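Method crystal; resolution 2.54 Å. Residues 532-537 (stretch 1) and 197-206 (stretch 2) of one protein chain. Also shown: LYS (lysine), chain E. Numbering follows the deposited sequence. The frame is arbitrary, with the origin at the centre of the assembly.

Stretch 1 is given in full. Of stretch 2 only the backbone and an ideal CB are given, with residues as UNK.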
# COMPACT_ATOMS: atom_id res chain seq x y z
N ILE A 532 -34.20 27.13 1.34
CA ILE A 532 -35.11 26.06 1.74
C ILE A 532 -35.19 25.06 0.60
O ILE A 532 -35.10 25.43 -0.57
CB ILE A 532 -36.51 26.60 2.11
CG1 ILE A 532 -37.27 27.07 0.87
CG2 ILE A 532 -36.41 27.71 3.16
CD1 ILE A 532 -38.61 27.67 1.18
N VAL A 533 -35.29 23.77 0.93
CA VAL A 533 -35.33 22.72 -0.07
C VAL A 533 -36.45 21.76 0.26
O VAL A 533 -36.70 21.46 1.42
CB VAL A 533 -34.00 21.96 -0.18
CG1 VAL A 533 -34.18 20.70 -1.02
CG2 VAL A 533 -32.91 22.85 -0.75
N GLY A 534 -37.15 21.29 -0.77
CA GLY A 534 -38.28 20.41 -0.57
C GLY A 534 -38.87 20.00 -1.90
O GLY A 534 -39.22 20.84 -2.72
N SER A 535 -38.96 18.69 -2.11
CA SER A 535 -39.57 18.12 -3.30
C SER A 535 -41.07 18.41 -3.36
O SER A 535 -41.67 18.42 -4.44
CB SER A 535 -39.35 16.60 -3.33
OG SER A 535 -37.98 16.31 -3.57
N GLY A 536 -41.66 18.65 -2.20
CA GLY A 536 -43.08 18.92 -2.14
C GLY A 536 -43.50 20.29 -2.65
O GLY A 536 -44.69 20.54 -2.80
N MET A 537 -42.55 21.17 -2.93
CA MET A 537 -42.91 22.53 -3.33
C MET A 537 -43.34 22.60 -4.79
O MET A 537 -43.89 23.60 -5.24
CB MET A 537 -41.81 23.54 -2.98
CG MET A 537 -40.63 23.59 -3.94
SD MET A 537 -39.46 24.91 -3.53
CE MET A 537 -39.11 24.56 -1.83
N UNK A 197 -35.40 11.28 3.30
CA UNK A 197 -35.11 12.41 2.43
C UNK A 197 -34.96 11.87 1.02
O UNK A 197 -34.48 10.75 0.84
CB UNK A 197 -33.86 13.16 2.88
N UNK A 198 -35.39 12.63 0.01
CA UNK A 198 -35.23 12.17 -1.37
C UNK A 198 -33.82 12.44 -1.88
O UNK A 198 -33.13 13.35 -1.41
CB UNK A 198 -36.25 12.85 -2.28
N UNK A 199 -33.37 11.63 -2.83
CA UNK A 199 -32.10 11.85 -3.47
C UNK A 199 -32.01 13.30 -3.92
O UNK A 199 -31.05 14.01 -3.60
CB UNK A 199 -31.91 10.89 -4.65
N UNK A 200 -33.03 13.75 -4.64
CA UNK A 200 -33.01 15.09 -5.19
C UNK A 200 -32.91 16.15 -4.09
O UNK A 200 -32.16 17.11 -4.22
CB UNK A 200 -34.26 15.32 -6.04
N UNK A 201 -33.65 15.93 -3.00
CA UNK A 201 -33.59 16.82 -1.86
C UNK A 201 -32.20 16.78 -1.27
O UNK A 201 -31.65 17.81 -0.92
CB UNK A 201 -34.64 16.44 -0.81
N UNK A 202 -31.64 15.58 -1.18
CA UNK A 202 -30.33 15.40 -0.57
C UNK A 202 -29.29 16.13 -1.39
O UNK A 202 -28.35 16.72 -0.85
CB UNK A 202 -29.98 13.92 -0.45
N UNK A 203 -29.47 16.10 -2.70
CA UNK A 203 -28.57 16.81 -3.60
C UNK A 203 -28.69 18.33 -3.43
O UNK A 203 -27.69 19.02 -3.33
CB UNK A 203 -28.86 16.42 -5.05
N UNK A 204 -29.92 18.84 -3.38
CA UNK A 204 -30.09 20.28 -3.22
C UNK A 204 -29.65 20.74 -1.83
O UNK A 204 -29.30 21.90 -1.65
CB UNK A 204 -31.55 20.67 -3.47
N UNK A 205 -29.65 19.82 -0.87
CA UNK A 205 -29.21 20.12 0.49
C UNK A 205 -27.84 19.50 0.76
O UNK A 205 -27.53 19.13 1.89
CB UNK A 205 -30.23 19.61 1.51
N UNK A 206 -27.03 19.38 -0.28
CA UNK A 206 -25.69 18.81 -0.18
C UNK A 206 -24.95 19.20 1.10
O UNK A 206 -24.30 18.36 1.73
CB UNK A 206 -24.86 19.24 -1.39
N LYS E . -43.92 26.22 -6.70
CA LYS E . -43.72 26.85 -5.40
C LYS E . -44.64 28.07 -5.26
O LYS E . -45.37 28.43 -6.20
CB LYS E . -42.25 27.24 -5.20
CG LYS E . -41.65 28.15 -6.30
CD LYS E . -40.18 28.49 -6.01
CE LYS E . -39.25 27.32 -6.33
NZ LYS E . -39.45 26.84 -7.74
OXT LYS E . -44.71 28.70 -4.20

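Position 197 has extended backbone angles (-149/145), its CA-to-CB bond runs sideways, and nothing of stretch 1 lies within 5.5 Å of the ideal CB. The contact sets no preference. The deposited residue is Ile 197; its end comes nearer, but Ile 197 CD1 still lies 6.6 Å from Val 533 CG1.

At 198 the backbone is still extended (-81/153), but the next residues turn helical, which makes this the N-cap. The CB points toward stretch 1 and lies 4.1 Å from Ser 535 OG. A short polar side chain, Ser, Thr, Asn or Asp, could cap the helix and meet that hydroxyl. Thr 198 (chi1 p) does both: Thr 198 OG1 accepts from the backbone N of position 201, 2.9 Å away, and Thr 198 OG1 hydrogen-bonds Ser 535 OG at 3.1 Å, although OG1 is somewhat crowded in the model.

Position 199 opens the helix with its CB directed away, so stretch 1 places no demand on it; it is Cys 199. At 200 the CB points sideways, 4.6 Å from Ser 535 OG, and many side chains would fit. Asp 200 makes no contact across the gap.

Position 201 has its CA 6.0 Å from Gly 534 CA, the nearest CA pair, and its ideal CB is 4.3 Å from both Val 533 CG1 and Ser 535 OG. Ser 535 N, a donor 5.0 Å from the ideal CB, is too far for a serine hydroxyl; Glu or Gln would reach comfortably, and distance alone does not exclude Asp. Glu 201 (chi1 m, chi2 t) brings OE1 to 3.0 Å from Ser 535 N, with a nearly straight N-H...O angle of 163°. Its other oxygen, OE2, turns back to accept from Thr 198 N at 3.0 Å, though OE2 is less surely placed; one carboxylate thus joins stretch 1 to the start of the helix.

Positions 202 and 203 point away and sideways, respectively, with no atom of stretch 1 near either ideal CB. They are Met 202 and Leu 203.

At 204 the CB points toward stretch 1, 3.6 Å from Val 533 CG1. Ala would suffice, as would a longer chain able to turn aside. Glu 204 packs its CB 3.7 Å from Val 533 CG1, while its end leads away to partners elsewhere in the structure.

Position 205 leaves helical angles (-106/30). Its sideways CB is 4.7 Å from Val 533 CB, favouring a branched apolar chain such as Leu or Ile. Leu 205 comes nearer, with CG 3.4 Å from Val 533 CB.

Position 206 is out of reach; it is Ala 206.

Stretch 2, residues 197-206: ITCDEMLELA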
# COMPACT_ATOMS: atom_id res chain seq x y z
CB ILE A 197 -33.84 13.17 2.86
CG1 ILE A 197 -33.70 14.45 2.03
CG2 ILE A 197 -32.60 12.29 2.70
CD1 ILE A 197 -32.48 15.30 2.36
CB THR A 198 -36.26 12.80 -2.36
OG1 THR A 198 -35.93 14.16 -2.63
CG2 THR A 198 -37.67 12.71 -1.82
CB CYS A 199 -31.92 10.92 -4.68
SG CYS A 199 -31.74 9.17 -4.23
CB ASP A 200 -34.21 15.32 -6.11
CG ASP A 200 -34.03 14.69 -7.47
OD1 ASP A 200 -32.88 14.57 -7.91
OD2 ASP A 200 -35.03 14.32 -8.11
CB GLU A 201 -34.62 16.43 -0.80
CG GLU A 201 -36.06 16.63 -1.23
CD GLU A 201 -37.05 16.08 -0.23
OE1 GLU A 201 -38.23 16.48 -0.29
OE2 GLU A 201 -36.66 15.25 0.61
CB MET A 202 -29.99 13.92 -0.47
CG MET A 202 -28.70 13.60 0.30
SD MET A 202 -28.75 14.08 2.03
CE MET A 202 -27.56 15.42 2.06
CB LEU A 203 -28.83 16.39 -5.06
CG LEU A 203 -28.44 14.95 -5.42
CD1 LEU A 203 -28.91 14.56 -6.81
CD2 LEU A 203 -26.93 14.75 -5.33
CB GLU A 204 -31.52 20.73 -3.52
CG GLU A 204 -31.91 20.70 -5.00
CD GLU A 204 -31.19 21.76 -5.84
OE1 GLU A 204 -30.23 22.39 -5.35
OE2 GLU A 204 -31.57 21.96 -7.01
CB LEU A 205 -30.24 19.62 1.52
CG LEU A 205 -31.59 20.33 1.58
CD1 LEU A 205 -32.69 19.48 2.24
CD2 LEU A 205 -31.47 21.69 2.28
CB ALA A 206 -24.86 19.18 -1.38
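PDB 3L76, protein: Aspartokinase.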